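PDB 5WTZ: binary enterotoxin of Clostridium perfringens component a from Clostridium perfringens, which probably transfers ADP-ribose from NAD+ to actin, serving as the enzymatic component of a binary iota-like enterotoxin. Local coordinates for residues 53-56 with 57-61; 404-407 with 408-412; 274-277 with 278-281. All blocks are in the same frame, centred on the assembly; numbering follows the deposited sequence.

Interaction 1: 53-56 with 57-61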
ATOM      1  N   ASN A  53      10.712   5.218   8.938  1.00 23.72           N
ATOM      2  CA  ASN A  53       9.612   4.593   8.225  1.00 23.05           C
ATOM      3  C   ASN A  53       8.429   5.543   8.084  1.00 17.87           C
ATOM      4  O   ASN A  53       7.777   5.569   7.043  1.00 18.93           O
ATOM      5  CB  ASN A  53       9.191   3.290   8.910  1.00 26.24           C
ATOM      6  CG  ASN A  53      10.195   2.178   8.693  1.00 23.26           C
ATOM      7  OD1 ASN A  53      10.864   2.132   7.665  1.00 27.67           O
ATOM      8  ND2 ASN A  53      10.304   1.274   9.657  1.00 23.05           N
ATOM      9  N   SER A  54       8.177   6.345   9.112  1.00 17.35           N
ATOM     10  CA  SER A  54       7.080   7.286   9.039  1.00 26.44           C
ATOM     11  C   SER A  54       7.403   8.354   7.999  1.00 23.46           C
ATOM     12  O   SER A  54       6.531   8.768   7.233  1.00 22.43           O
ATOM     13  CB  SER A  54       6.801   7.905  10.405  1.00 26.81           C
ATOM     14  OG  SER A  54       6.124   6.963  11.220  1.00 27.33           O
ATOM     15  N   TYR A  55       8.668   8.761   7.949  1.00 21.32           N
ATOM     16  CA  TYR A  55       9.107   9.732   6.953  1.00 21.34           C
ATOM     17  C   TYR A  55       8.945   9.217   5.518  1.00 21.93           C
ATOM     18  O   TYR A  55       8.534   9.977   4.642  1.00 23.10           O
ATOM     19  CB  TYR A  55      10.567  10.146   7.205  1.00 25.45           C
ATOM     20  CG  TYR A  55      11.051  11.191   6.217  1.00 24.56           C
ATOM     21  CD1 TYR A  55      10.697  12.527   6.367  1.00 27.90           C
ATOM     22  CD2 TYR A  55      11.826  10.835   5.117  1.00 28.01           C
ATOM     23  CE1 TYR A  55      11.125  13.489   5.458  1.00 32.09           C
ATOM     24  CE2 TYR A  55      12.264  11.787   4.206  1.00 29.51           C
ATOM     25  CZ  TYR A  55      11.903  13.109   4.380  1.00 32.12           C
ATOM     26  OH  TYR A  55      12.327  14.054   3.483  1.00 38.42           O
ATOM     27  N   SER A  56       9.254   7.945   5.262  1.00 19.75           N
ATOM     28  CA  SER A  56       9.104   7.397   3.916  1.00 25.54           C
ATOM     29  C   SER A  56       7.679   7.602   3.415  1.00 21.21           C
ATOM     30  O   SER A  56       7.458   7.851   2.239  1.00 21.81           O
ATOM     31  CB  SER A  56       9.460   5.910   3.875  1.00 26.98           C
ATOM     32  OG  SER A  56       8.437   5.123   4.460  1.00 25.27           O
ATOM     33  N   ILE A  57       6.723   7.514   4.336  1.00 22.19           N
ATOM     34  CA  ILE A  57       5.317   7.731   4.016  1.00 21.70           C
ATOM     35  C   ILE A  57       5.014   9.197   3.685  1.00 19.99           C
ATOM     36  O   ILE A  57       4.418   9.488   2.629  1.00 20.99           O
ATOM     37  CB  ILE A  57       4.428   7.244   5.177  1.00 19.81           C
ATOM     38  CG1 ILE A  57       4.540   5.719   5.271  1.00 21.99           C
ATOM     39  CG2 ILE A  57       2.989   7.686   4.970  1.00 20.25           C
ATOM     40  CD1 ILE A  57       3.777   5.083   6.432  1.00 20.16           C
ATOM     41  N   LYS A  58       5.423  10.105   4.572  1.00 19.39           N
ATOM     42  CA  LYS A  58       5.346  11.551   4.342  1.00 23.17           C
ATOM     43  C   LYS A  58       5.882  11.913   2.965  1.00 21.08           C
ATOM     44  O   LYS A  58       5.232  12.623   2.187  1.00 23.99           O
ATOM     45  CB  LYS A  58       6.149  12.324   5.399  1.00 17.76           C
ATOM     46  CG  LYS A  58       5.564  12.354   6.800  1.00 18.03           C
ATOM     47  CD  LYS A  58       6.566  12.997   7.756  1.00 25.71           C
ATOM     48  CE  LYS A  58       6.018  13.070   9.172  1.00 32.41           C
ATOM     49  NZ  LYS A  58       4.881  14.025   9.258  1.00 26.81           N
ATOM     50  N   LYS A  59       7.083  11.419   2.670  1.00 18.85           N
ATOM     51  CA  LYS A  59       7.803  11.837   1.485  1.00 27.46           C
ATOM     52  C   LYS A  59       7.106  11.373   0.212  1.00 27.76           C
ATOM     53  O   LYS A  59       6.948  12.144  -0.730  1.00 21.35           O
ATOM     54  CB  LYS A  59       9.238  11.306   1.512  1.00 24.62           C
ATOM     55  CG  LYS A  59      10.098  11.794   0.359  1.00 27.42           C
ATOM     56  CD  LYS A  59      11.395  11.004   0.287  1.00 33.67           C
ATOM     57  CE  LYS A  59      12.248  11.426  -0.914  1.00 40.30           C
ATOM     58  NZ  LYS A  59      12.494  12.890  -0.918  1.00 49.01           N
ATOM     59  N   LYS A  60       6.688  10.115   0.180  1.00 21.16           N
ATOM     60  CA  LYS A  60       6.146   9.575  -1.056  1.00 24.48           C
ATOM     61  C   LYS A  60       4.749  10.116  -1.361  1.00 22.80           C
ATOM     62  O   LYS A  60       4.343  10.139  -2.520  1.00 25.00           O
ATOM     63  CB  LYS A  60       6.140   8.044  -1.021  1.00 24.68           C
ATOM     64  CG  LYS A  60       5.209   7.383  -0.041  1.00 20.94           C
ATOM     65  CD  LYS A  60       5.614   5.916   0.035  1.00 28.52           C
ATOM     66  CE  LYS A  60       4.576   5.030   0.678  1.00 26.27           C
ATOM     67  NZ  LYS A  60       5.150   3.648   0.808  1.00 25.61           N
ATOM     68  N   PHE A  61       4.030  10.579  -0.343  1.00 19.27           N
ATOM     69  CA  PHE A  61       2.707  11.166  -0.590  1.00 21.81           C
ATOM     70  C   PHE A  61       2.720  12.699  -0.698  1.00 26.21           C
ATOM     71  O   PHE A  61       1.685  13.315  -0.954  1.00 24.44           O
ATOM     72  CB  PHE A  61       1.735  10.738   0.499  1.00 21.04           C
ATOM     73  CG  PHE A  61       1.320   9.299   0.405  1.00 18.47           C
ATOM     74  CD1 PHE A  61       0.520   8.870  -0.640  1.00 17.31           C
ATOM     75  CD2 PHE A  61       1.742   8.377   1.355  1.00 19.95           C
ATOM     76  CE1 PHE A  61       0.130   7.538  -0.748  1.00 17.31           C
ATOM     77  CE2 PHE A  61       1.353   7.039   1.256  1.00 21.95           C
ATOM     78  CZ  PHE A  61       0.545   6.629   0.200  1.00 19.79           C
TER
HETATM   79  O   HOH W   1       7.563   3.503   2.299  1.00 26.82           O
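Lys58, Lys59 and Lys60 each give their backbone N-H to the carbonyl four residues back, so 53-56 and 57-61 are successive turns of one helix. The bond from Lys59 N to Tyr55 O, at 2.8 Å, is the shortest of the three. One residue earlier the bonding is weaker: Ile57 N makes two weak bonds, to Asn53 O at 3.5 Å and to Ser54 O. Ser56 OG turns back between its own backbone N and carbonyl carbon (chi1 75°) and donates to Asn53 O at 2.7 Å. Asn53 O thus receives a short side-chain bond beside the weak backbone one. Ser56 OG also accepts a hydrogen from a water at 2.8 Å. That water in turn accepts from Lys60 NZ, also at 2.8 Å, and so bridges one helical turn. Lys60 runs extended beyond CG, and Lys60 CG lies 3.2 Å from Ser56 O. Its ammonium also forms salt bridges with Asp138 and Glu217. Tyr55 carries the apolar part. Its ring swings out opposite the backbone N (chi1 -178°), and Lys59 CB lies over one face, 4.1 Å from Tyr55 CE2. Lys59 CD reaches the same ring atom, and the two side chains cross obliquely. Tyr55 OH and Lys59 NZ both bond OD1 of Asn73 on helix 70-83, whose Leu72 and Leu76 cover Tyr55. Lys58 CD also approaches the ring, 4.4 Å from Tyr55 CD1, while its NZ leaves for Glu404 and the carbonyl of Tyr402. These are i to i+3 and i to i+4 contacts of an alpha helix, with a serine hydroxyl bonded to the carbonyl three residues earlier, near the C-terminal end of helix 36-61 where it meets the second ADP-ribosyltransferase exoenzyme region.

Interaction 2: 404-407 with 408-412; sequences ESSL and GGKTN
Lys410 folds its side chain back over the start of the loop. Lys410 CG sits 3.6 Å from Ser405 O and 3.7 Å from Glu404 O. Further out, Lys410 CE lies 4.0 Å from Ser406 CB, a carbon-on-carbon contact. A bend at the last torsion (chi4 -69°) turns NZ back to the Glu404 side. Ser405 CB leads away from 408-412, but OG folds back over Gly408. Ser405 OG takes a weak bond from Gly408 N at 2.9 Å, and it is also hydrogen-bonded to Asp403. The loop belongs to a beta hairpin that joins strand 391-403 to strand 411-420, and Thr411 pairs with Asp403 through the backbone at its base. Within it, Ser406, Leu407 and Gly408 make a short helix-like turn closed by a Schellman motif. Lys410 N bonds Ser405 O at 2.9 Å, and the N-H groups of Gly408 and Gly409 add weak bonds to that oxygen. Gly409 N also donates to Ser406 O at 3.2 Å, arriving from above the carbonyl plane. Gly409 takes the left-handed position with a phi of 108°, at which a side chain would press on the preceding carbonyl. Glu404 points away from the turn and meets Lys58 and Tyr66.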
ATOM      1  N   GLU A 404       2.430  17.502   7.385  1.00 30.60           N
ATOM      2  CA  GLU A 404       2.834  18.683   8.142  1.00 28.15           C
ATOM      3  C   GLU A 404       2.957  19.917   7.265  1.00 29.30           C
ATOM      4  O   GLU A 404       3.172  21.022   7.759  1.00 27.99           O
ATOM      5  CB  GLU A 404       4.169  18.424   8.858  1.00 25.98           C
ATOM      6  CG  GLU A 404       5.416  18.462   7.966  1.00 28.74           C
ATOM      7  CD  GLU A 404       5.609  17.204   7.123  1.00 44.53           C
ATOM      8  OE1 GLU A 404       4.998  16.154   7.427  1.00 43.78           O
ATOM      9  OE2 GLU A 404       6.384  17.268   6.143  1.00 47.43           O
ATOM     10  N   SER A 405       2.828  19.726   5.959  1.00 27.37           N
ATOM     11  CA  SER A 405       3.057  20.813   5.013  1.00 28.47           C
ATOM     12  C   SER A 405       1.917  21.829   5.016  1.00 26.26           C
ATOM     13  O   SER A 405       0.734  21.483   5.206  1.00 25.98           O
ATOM     14  CB  SER A 405       3.260  20.263   3.593  1.00 25.23           C
ATOM     15  OG  SER A 405       2.048  19.790   3.038  1.00 26.31           O
ATOM     16  N   SER A 406       2.291  23.080   4.783  1.00 27.01           N
ATOM     17  CA  SER A 406       1.343  24.173   4.671  1.00 33.34           C
ATOM     18  C   SER A 406       0.378  23.960   3.509  1.00 29.56           C
ATOM     19  O   SER A 406      -0.837  24.075   3.674  1.00 31.21           O
ATOM     20  CB  SER A 406       2.083  25.498   4.503  1.00 41.07           C
ATOM     21  OG  SER A 406       1.178  26.587   4.514  1.00 47.80           O
ATOM     22  N   LEU A 407       0.902  23.634   2.332  1.00 29.31           N
ATOM     23  CA  LEU A 407       0.037  23.452   1.173  1.00 26.78           C
ATOM     24  C   LEU A 407      -0.791  22.171   1.284  1.00 24.38           C
ATOM     25  O   LEU A 407      -1.869  22.055   0.701  1.00 27.32           O
ATOM     26  CB  LEU A 407       0.867  23.441  -0.110  1.00 28.22           C
ATOM     27  CG  LEU A 407       1.539  24.758  -0.498  1.00 32.07           C
ATOM     28  CD1 LEU A 407       2.351  24.572  -1.766  1.00 33.99           C
ATOM     29  CD2 LEU A 407       0.500  25.844  -0.694  1.00 33.34           C
ATOM     30  N   GLY A 408      -0.290  21.209   2.050  1.00 26.95           N
ATOM     31  CA  GLY A 408      -0.978  19.943   2.240  1.00 23.26           C
ATOM     32  C   GLY A 408      -2.087  20.046   3.268  1.00 26.73           C
ATOM     33  O   GLY A 408      -2.941  19.168   3.356  1.00 24.76           O
ATOM     34  N   GLY A 409      -2.065  21.114   4.058  1.00 27.77           N
ATOM     35  CA  GLY A 409      -3.143  21.388   4.996  1.00 33.69           C
ATOM     36  C   GLY A 409      -2.857  21.185   6.476  1.00 31.10           C
ATOM     37  O   GLY A 409      -3.770  21.312   7.296  1.00 31.48           O
ATOM     38  N   LYS A 410      -1.606  20.871   6.818  1.00 26.57           N
ATOM     39  CA  LYS A 410      -1.197  20.685   8.221  1.00 32.28           C
ATOM     40  C   LYS A 410      -2.204  19.827   8.971  1.00 32.62           C
ATOM     41  O   LYS A 410      -2.756  20.251   9.995  1.00 31.47           O
ATOM     42  CB  LYS A 410      -1.035  22.030   8.934  1.00 34.45           C
ATOM     43  CG  LYS A 410       0.092  22.894   8.411  1.00 33.45           C
ATOM     44  CD  LYS A 410      -0.004  24.304   8.978  1.00 39.14           C
ATOM     45  CE  LYS A 410       1.038  25.225   8.370  1.00 53.03           C
ATOM     46  NZ  LYS A 410       2.421  24.871   8.791  1.00 58.40           N
ATOM     47  N   THR A 411      -2.461  18.637   8.440  1.00 27.86           N
ATOM     48  CA  THR A 411      -3.477  17.755   9.000  1.00 27.47           C
ATOM     49  C   THR A 411      -3.110  16.279   8.904  1.00 24.44           C
ATOM     50  O   THR A 411      -2.360  15.852   8.017  1.00 24.75           O
ATOM     51  CB  THR A 411      -4.834  17.955   8.283  1.00 28.98           C
ATOM     52  OG1 THR A 411      -5.825  17.099   8.862  1.00 33.42           O
ATOM     53  CG2 THR A 411      -4.702  17.579   6.854  1.00 17.97           C
ATOM     54  N   ASN A 412      -3.657  15.490   9.821  1.00 25.34           N
ATOM     55  CA  ASN A 412      -3.691  14.056   9.614  1.00 27.42           C
ATOM     56  C   ASN A 412      -4.494  13.704   8.365  1.00 27.32           C
ATOM     57  O   ASN A 412      -5.567  14.265   8.107  1.00 24.86           O
ATOM     58  CB  ASN A 412      -4.283  13.340  10.821  1.00 28.99           C
ATOM     59  CG  ASN A 412      -3.306  13.227  11.954  1.00 38.66           C
ATOM     60  OD1 ASN A 412      -2.105  13.075  11.735  1.00 39.45           O
ATOM     61  ND2 ASN A 412      -3.808  13.287  13.179  1.00 49.38           N
TER

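Interaction 3: 274-277 with 278-281; sequences DLEE and KISN
Lys278 and Asp274 open a run of four regular backbone hydrogen bonds along one helix. Lys278 N reaches Asp274 O at 3.3 Å, the longest of them, and Ser280 N reaches Glu276 O at 2.8 Å, the shortest. Ile279 to Leu275 and Asn281 to Glu277 complete the i to i+4 pattern. Water adds a second link on one flank. A single molecule donates to Glu276 O at 2.8 Å and to Glu276 OE1, and accepts from Ser280 OG at 3.0 Å. It thereby ties the carboxylate to the next turn. The aliphatic carbons rest mostly on backbone carbonyl oxygens. Lys278 CG lies 3.2 Å from Asp274 O, and Ile279 CG1 is 3.3 Å from Leu275 O. Among the polar side chains, Glu277 and Asn281 lie across each other, their carboxylate and amide planes 77° apart. Glu277 CG lies beside the carbonyl carbon (chi1 -174°), which brings the carboxylate near Asn281. Glu277 OE2 and Asn281 ND2 stay 3.6 Å apart, too far for a hydrogen bond, and bond Arg244 and Asp245 of helix 240-263 instead. Helix 272-286 packs on that helix, which carries the NAD-binding Leu250 and Asn258, through Leu275, Glu276 and Ile279 at Tyr260. The side chain of Ile279 is about 7 Å from that of Asn258 and touches Phe340 in the loop between strands 334-337 and 341-344.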
ATOM      1  N   ASP A 274     -27.485  14.089 -23.966  1.00 32.13           N
ATOM      2  CA  ASP A 274     -26.104  14.520 -24.174  1.00 35.76           C
ATOM      3  C   ASP A 274     -25.172  13.927 -23.125  1.00 38.44           C
ATOM      4  O   ASP A 274     -24.046  13.533 -23.433  1.00 37.08           O
ATOM      5  CB  ASP A 274     -26.008  16.044 -24.160  1.00 41.10           C
ATOM      6  CG  ASP A 274     -26.574  16.672 -25.418  1.00 51.74           C
ATOM      7  OD1 ASP A 274     -25.960  16.527 -26.500  1.00 45.74           O
ATOM      8  OD2 ASP A 274     -27.643  17.302 -25.322  1.00 61.09           O
ATOM      9  N   LEU A 275     -25.643  13.866 -21.885  1.00 37.06           N
ATOM     10  CA  LEU A 275     -24.862  13.270 -20.809  1.00 35.91           C
ATOM     11  C   LEU A 275     -24.719  11.769 -20.997  1.00 36.19           C
ATOM     12  O   LEU A 275     -23.626  11.225 -20.844  1.00 39.41           O
ATOM     13  CB  LEU A 275     -25.495  13.561 -19.449  1.00 38.52           C
ATOM     14  CG  LEU A 275     -25.265  14.949 -18.854  1.00 38.13           C
ATOM     15  CD1 LEU A 275     -26.374  15.273 -17.866  1.00 43.87           C
ATOM     16  CD2 LEU A 275     -23.906  15.031 -18.184  1.00 36.72           C
ATOM     17  N   GLU A 276     -25.824  11.098 -21.319  1.00 32.13           N
ATOM     18  CA  GLU A 276     -25.784   9.654 -21.562  1.00 36.19           C
ATOM     19  C   GLU A 276     -24.832   9.286 -22.705  1.00 32.03           C
ATOM     20  O   GLU A 276     -24.102   8.306 -22.607  1.00 31.50           O
ATOM     21  CB  GLU A 276     -27.187   9.108 -21.866  1.00 41.58           C
ATOM     22  CG  GLU A 276     -28.216   9.291 -20.757  1.00 50.98           C
ATOM     23  CD  GLU A 276     -27.966   8.425 -19.536  1.00 63.55           C
ATOM     24  OE1 GLU A 276     -26.918   7.746 -19.466  1.00 72.13           O
ATOM     25  OE2 GLU A 276     -28.833   8.420 -18.635  1.00 66.61           O
ATOM     26  N   GLU A 277     -24.849  10.064 -23.781  1.00 33.26           N
ATOM     27  CA  GLU A 277     -23.991   9.797 -24.937  1.00 31.26           C
ATOM     28  C   GLU A 277     -22.531   9.861 -24.521  1.00 30.56           C
ATOM     29  O   GLU A 277     -21.724   9.016 -24.906  1.00 26.85           O
ATOM     30  CB  GLU A 277     -24.243  10.798 -26.081  1.00 33.29           C
ATOM     31  CG  GLU A 277     -23.452  10.455 -27.361  1.00 41.62           C
ATOM     32  CD  GLU A 277     -23.040  11.679 -28.188  1.00 59.34           C
ATOM     33  OE1 GLU A 277     -23.454  12.809 -27.851  1.00 66.24           O
ATOM     34  OE2 GLU A 277     -22.293  11.510 -29.179  1.00 56.59           O
ATOM     35  N   LYS A 278     -22.191  10.880 -23.742  1.00 29.66           N
ATOM     36  CA  LYS A 278     -20.822  11.031 -23.283  1.00 25.57           C
ATOM     37  C   LYS A 278     -20.428   9.861 -22.390  1.00 21.80           C
ATOM     38  O   LYS A 278     -19.339   9.295 -22.527  1.00 20.27           O
ATOM     39  CB  LYS A 278     -20.643  12.349 -22.535  1.00 30.81           C
ATOM     40  CG  LYS A 278     -20.876  13.575 -23.396  1.00 37.54           C
ATOM     41  CD  LYS A 278     -19.904  14.688 -23.050  1.00 41.82           C
ATOM     42  CE  LYS A 278     -20.425  16.033 -23.546  1.00 43.94           C
ATOM     43  NZ  LYS A 278     -21.513  16.542 -22.656  1.00 47.84           N
ATOM     44  N   ILE A 279     -21.317   9.502 -21.469  1.00 26.54           N
ATOM     45  CA  ILE A 279     -21.049   8.406 -20.544  1.00 28.92           C
ATOM     46  C   ILE A 279     -20.891   7.094 -21.320  1.00 22.63           C
ATOM     47  O   ILE A 279     -19.985   6.306 -21.036  1.00 24.60           O
ATOM     48  CB  ILE A 279     -22.165   8.286 -19.483  1.00 29.46           C
ATOM     49  CG1 ILE A 279     -22.057   9.448 -18.484  1.00 25.12           C
ATOM     50  CG2 ILE A 279     -22.079   6.951 -18.746  1.00 31.05           C
ATOM     51  CD1 ILE A 279     -23.326   9.689 -17.687  1.00 27.20           C
ATOM     52  N   SER A 280     -21.755   6.901 -22.315  1.00 26.90           N
ATOM     53  CA  SER A 280     -21.673   5.759 -23.230  1.00 30.42           C
ATOM     54  C   SER A 280     -20.312   5.664 -23.914  1.00 27.89           C
ATOM     55  O   SER A 280     -19.684   4.602 -23.919  1.00 24.81           O
ATOM     56  CB  SER A 280     -22.775   5.842 -24.292  1.00 41.80           C
ATOM     57  OG  SER A 280     -23.994   5.327 -23.793  1.00 47.05           O
ATOM     58  N   ASN A 281     -19.852   6.780 -24.477  1.00 28.09           N
ATOM     59  CA  ASN A 281     -18.606   6.792 -25.236  1.00 19.32           C
ATOM     60  C   ASN A 281     -17.382   6.572 -24.343  1.00 25.19           C
ATOM     61  O   ASN A 281     -16.501   5.770 -24.675  1.00 21.17           O
ATOM     62  CB  ASN A 281     -18.494   8.107 -26.031  1.00 20.43           C
ATOM     63  CG  ASN A 281     -19.489   8.173 -27.174  1.00 30.97           C
ATOM     64  OD1 ASN A 281     -19.945   7.140 -27.664  1.00 28.41           O
ATOM     65  ND2 ASN A 281     -19.821   9.384 -27.620  1.00 24.40           N
TER
HETATM   66  O   HOH W   2     -25.047   6.146 -21.159  1.00 30.34           O

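How the interactions relate
Interactions 1 and 3 are both successive turns of an alpha helix, whereas interaction 2 is a hairpin loop. Interaction 1 is partly buried and nearest the middle of the chain; interaction 3 is also partly buried but lies far out, and interaction 2 is at the surface. The first two touch: Lys58 NZ and Glu404 OE1 form a 2.8 Å salt bridge, joining helix 36-61 of one ADP-ribosyltransferase region to the hairpin of the other. Interaction 3 shares the second region with interaction 2, yet their nearest atoms are about 30 Å apart. Water bridges side chains in both helices, while the loop closes on its own carbonyls.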